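Local atomic coordinates of cell surface protein (Putative S-layer protein) (Clostridioides difficile R20291, PDB entry 5NJL), a protein that probably serves as a cell-wall-associated surface (S-layer) protein with an extended three-domain fold and mediates cell adhesion in vitro. Residues 66-74 and 263-273. Sequence-based numbering, arbitrary orientation.
Sequences ALGENKELI and KYTDASGKAIE. With SO4 (sulfate ion), chain R.
Asn70, third residue of the type II turn from Gly68 to Lys71, points the end of its amide at Tyr264 and Ile272, on the paired strands 258-265 and 271-278. Among the hydrogen bonds, ND2 of Asn70 gives one to Ile272 O at 3.1 Å; the acceptor lies 12° from the amide plane, but ND2 stands 40° above the carbonyl plane. Tyr264 N reaches the same oxygen from the opposite face, so the amide joins an existing strand-to-strand bond. A weak bond from ND2 runs to Tyr264 O, and a water links ND2 to Thr265 OG1. OD1 is hydrogen-bonded to Ser214 OG, consistent with a well-defined amide orientation. Lys263 NZ gives Asn70 O a further hydrogen bond (3.2 Å).

The charged part rests on Lys263, whose chain, extended beyond CG, carries NZ 2.9 Å from Glu72 OE1 in a salt bridge. The side chains of Lys263 and Glu72 cross at about a right angle. Glu273 OE2 lies 4.4 Å from Glu72 OE1, a proximity probably eased by Lys263 and by Lys212, which pairs with Glu273 OE1.

Van der Waals contact comes from Ala271 CB, 3.8 Å from Asn70 CG, and from Lys263 CB, 3.6 Å from Asn70 ND2. Water joins Glu69 OE1 to Ala271 N.

A turn leading into one mixed sheet docks on a β-hairpin of another, making a polar, partly hydrated inter-sheet junction.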
loop_
_atom_site.group_PDB
_atom_site.type_symbol
_atom_site.label_atom_id
_atom_site.label_comp_id
_atom_site.label_asym_id
_atom_site.label_seq_id
_atom_site.Cartn_x
_atom_site.Cartn_y
_atom_site.Cartn_z
ATOM N N ALA A 66 -0.938 28.990 0.131
ATOM C CA ALA A 66 -2.074 29.757 -0.352
ATOM C C ALA A 66 -3.442 29.278 0.174
ATOM O O ALA A 66 -4.466 29.812 -0.224
ATOM C CB ALA A 66 -2.078 29.756 -1.871
ATOM N N LEU A 67 -3.469 28.260 1.037
ATOM C CA LEU A 67 -4.728 27.640 1.448
ATOM C C LEU A 67 -5.535 28.636 2.293
ATOM O O LEU A 67 -5.028 29.168 3.285
ATOM C CB LEU A 67 -4.437 26.385 2.272
ATOM C CG LEU A 67 -5.601 25.494 2.656
ATOM C CD1 LEU A 67 -6.350 25.027 1.426
ATOM C CD2 LEU A 67 -5.073 24.330 3.474
ATOM N N GLY A 68 -6.760 28.900 1.869
ATOM C CA GLY A 68 -7.610 29.921 2.507
ATOM C C GLY A 68 -8.172 29.486 3.844
ATOM O O GLY A 68 -8.104 28.296 4.213
ATOM N N GLU A 69 -8.742 30.452 4.571
ATOM C CA GLU A 69 -9.366 30.186 5.882
ATOM C C GLU A 69 -10.523 29.212 5.719
ATOM O O GLU A 69 -11.357 29.366 4.824
ATOM C CB GLU A 69 -9.844 31.494 6.541
ATOM C CG GLU A 69 -8.733 32.493 6.895
ATOM C CD GLU A 69 -7.739 32.001 7.949
ATOM O OE1 GLU A 69 -8.062 31.080 8.735
ATOM O OE2 GLU A 69 -6.612 32.545 7.995
ATOM N N ASN A 70 -10.548 28.172 6.548
ATOM C CA ASN A 70 -11.567 27.104 6.478
ATOM C C ASN A 70 -11.643 26.412 5.115
ATOM O O ASN A 70 -12.684 25.850 4.756
ATOM C CB ASN A 70 -12.961 27.607 6.949
ATOM C CG ASN A 70 -13.275 27.234 8.404
ATOM O OD1 ASN A 70 -12.640 26.367 8.996
ATOM N ND2 ASN A 70 -14.253 27.900 8.981
ATOM N N LYS A 71 -10.530 26.439 4.374
ATOM C CA LYS A 71 -10.393 25.620 3.157
ATOM C C LYS A 71 -9.491 24.432 3.487
ATOM O O LYS A 71 -8.838 24.388 4.547
ATOM C CB LYS A 71 -9.807 26.416 1.991
ATOM C CG LYS A 71 -10.609 27.662 1.606
ATOM C CD LYS A 71 -12.004 27.311 1.132
ATOM C CE LYS A 71 -12.694 28.544 0.586
ATOM N NZ LYS A 71 -14.035 28.189 0.069
ATOM N N GLU A 72 -9.483 23.465 2.578
ATOM C CA GLU A 72 -8.668 22.277 2.746
ATOM C C GLU A 72 -8.056 21.767 1.448
ATOM O O GLU A 72 -8.486 22.119 0.345
ATOM C CB GLU A 72 -9.486 21.167 3.412
ATOM C CG GLU A 72 -10.711 20.731 2.636
ATOM C CD GLU A 72 -11.591 19.788 3.442
ATOM O OE1 GLU A 72 -11.957 20.128 4.592
ATOM O OE2 GLU A 72 -11.925 18.713 2.908
ATOM N N LEU A 73 -7.060 20.909 1.634
ATOM C CA LEU A 73 -6.259 20.334 0.553
ATOM C C LEU A 73 -6.084 18.858 0.913
ATOM O O LEU A 73 -5.914 18.541 2.093
ATOM C CB LEU A 73 -4.897 21.035 0.558
ATOM C CG LEU A 73 -4.015 21.181 -0.662
ATOM C CD1 LEU A 73 -4.797 21.775 -1.831
ATOM C CD2 LEU A 73 -2.814 22.054 -0.298
ATOM N N ILE A 74 -6.134 17.974 -0.080
ATOM C CA ILE A 74 -5.927 16.541 0.133
ATOM C C ILE A 74 -4.585 16.168 -0.492
ATOM O O ILE A 74 -4.324 16.569 -1.613
ATOM C CB ILE A 74 -7.042 15.705 -0.548
ATOM C CG1 ILE A 74 -8.439 16.118 -0.050
ATOM C CG2 ILE A 74 -6.835 14.210 -0.309
ATOM C CD1 ILE A 74 -8.711 15.757 1.393
ATOM N N LYS A 263 -18.141 24.170 9.772
ATOM C CA LYS A 263 -17.085 25.167 9.612
ATOM C C LYS A 263 -17.752 26.504 9.874
ATOM O O LYS A 263 -18.850 26.759 9.374
ATOM C CB LYS A 263 -16.495 25.141 8.204
ATOM C CG LYS A 263 -15.758 23.847 7.889
ATOM C CD LYS A 263 -15.103 23.851 6.502
ATOM C CE LYS A 263 -14.146 22.665 6.362
ATOM N NZ LYS A 263 -13.204 22.703 5.197
ATOM N N TYR A 264 -17.097 27.349 10.657
ATOM C CA TYR A 264 -17.588 28.705 10.880
ATOM C C TYR A 264 -16.459 29.628 11.308
ATOM O O TYR A 264 -15.378 29.173 11.723
ATOM C CB TYR A 264 -18.723 28.702 11.915
ATOM C CG TYR A 264 -18.306 28.381 13.334
ATOM C CD1 TYR A 264 -18.197 27.067 13.765
ATOM C CD2 TYR A 264 -18.037 29.399 14.261
ATOM C CE1 TYR A 264 -17.840 26.770 15.066
ATOM C CE2 TYR A 264 -17.673 29.105 15.567
ATOM C CZ TYR A 264 -17.571 27.791 15.959
ATOM O OH TYR A 264 -17.223 27.463 17.240
ATOM N N THR A 265 -16.742 30.920 11.238
ATOM C CA THR A 265 -15.837 31.947 11.731
ATOM C C THR A 265 -16.356 32.405 13.106
ATOM O O THR A 265 -17.542 32.784 13.232
ATOM C CB THR A 265 -15.773 33.075 10.721
ATOM O OG1 THR A 265 -15.286 32.537 9.493
ATOM C CG2 THR A 265 -14.837 34.186 11.166
ATOM N N ASP A 266 -15.493 32.330 14.125
ATOM C CA ASP A 266 -15.934 32.598 15.494
ATOM C C ASP A 266 -15.988 34.095 15.754
ATOM O O ASP A 266 -15.743 34.908 14.852
ATOM C CB ASP A 266 -15.140 31.784 16.548
ATOM C CG ASP A 266 -13.737 32.342 16.847
ATOM O OD1 ASP A 266 -13.360 33.471 16.418
ATOM O OD2 ASP A 266 -12.990 31.608 17.547
ATOM N N ALA A 267 -16.357 34.457 16.971
ATOM C CA ALA A 267 -16.530 35.872 17.345
ATOM C C ALA A 267 -15.269 36.711 17.070
ATOM O O ALA A 267 -15.387 37.862 16.684
ATOM C CB ALA A 267 -16.938 35.980 18.813
ATOM N N SER A 268 -14.074 36.130 17.254
ATOM C CA SER A 268 -12.794 36.845 17.025
ATOM C C SER A 268 -12.313 36.856 15.559
ATOM O O SER A 268 -11.266 37.445 15.236
ATOM C CB SER A 268 -11.673 36.271 17.924
ATOM O OG SER A 268 -11.307 34.935 17.575
ATOM N N GLY A 269 -13.071 36.205 14.687
ATOM C CA GLY A 269 -12.721 36.062 13.302
ATOM C C GLY A 269 -11.881 34.826 13.001
ATOM O O GLY A 269 -11.353 34.725 11.897
ATOM N N LYS A 270 -11.764 33.887 13.943
ATOM C CA LYS A 270 -10.931 32.695 13.754
ATOM C C LYS A 270 -11.714 31.621 13.008
ATOM O O LYS A 270 -12.887 31.368 13.316
ATOM C CB LYS A 270 -10.463 32.131 15.110
ATOM C CG LYS A 270 -9.419 31.012 15.023
ATOM C CD LYS A 270 -8.696 30.741 16.350
ATOM C CE LYS A 270 -7.402 31.539 16.490
ATOM N NZ LYS A 270 -6.656 31.266 17.772
ATOM N N ALA A 271 -11.045 30.948 12.075
ATOM C CA ALA A 271 -11.636 29.837 11.318
ATOM C C ALA A 271 -11.681 28.580 12.189
ATOM O O ALA A 271 -10.629 28.097 12.692
ATOM C CB ALA A 271 -10.796 29.567 10.080
ATOM N N ILE A 272 -12.882 28.050 12.378
ATOM C CA ILE A 272 -13.117 26.908 13.238
ATOM C C ILE A 272 -13.723 25.793 12.398
ATOM O O ILE A 272 -14.539 26.051 11.505
ATOM C CB ILE A 272 -14.115 27.244 14.366
ATOM C CG1 ILE A 272 -13.676 28.482 15.162
ATOM C CG2 ILE A 272 -14.363 26.033 15.265
ATOM C CD1 ILE A 272 -12.338 28.401 15.845
ATOM N N GLU A 273 -13.328 24.552 12.687
ATOM C CA GLU A 273 -14.103 23.411 12.226
ATOM C C GLU A 273 -14.370 22.468 13.364
ATOM O O GLU A 273 -13.455 21.882 13.961
ATOM C CB GLU A 273 -13.458 22.633 11.085
ATOM C CG GLU A 273 -14.433 21.596 10.551
ATOM C CD GLU A 273 -13.767 20.538 9.706
ATOM O OE1 GLU A 273 -13.005 19.720 10.278
ATOM O OE2 GLU A 273 -14.024 20.533 8.490
HETATM S S SO4 R . -8.275 33.768 2.792
HETATM O O1 SO4 R . -8.565 35.219 2.732
HETATM O O2 SO4 R . -8.380 33.207 1.420
HETATM O O3 SO4 R . -9.269 33.114 3.671
HETATM O O4 SO4 R . -6.913 33.563 3.347
HETATM O O HOH W 1 -8.324 31.965 11.466
HETATM O O HOH W 2 -15.850 30.068 8.174
HETATM O O HOH W 3 -11.042 23.420 6.756
#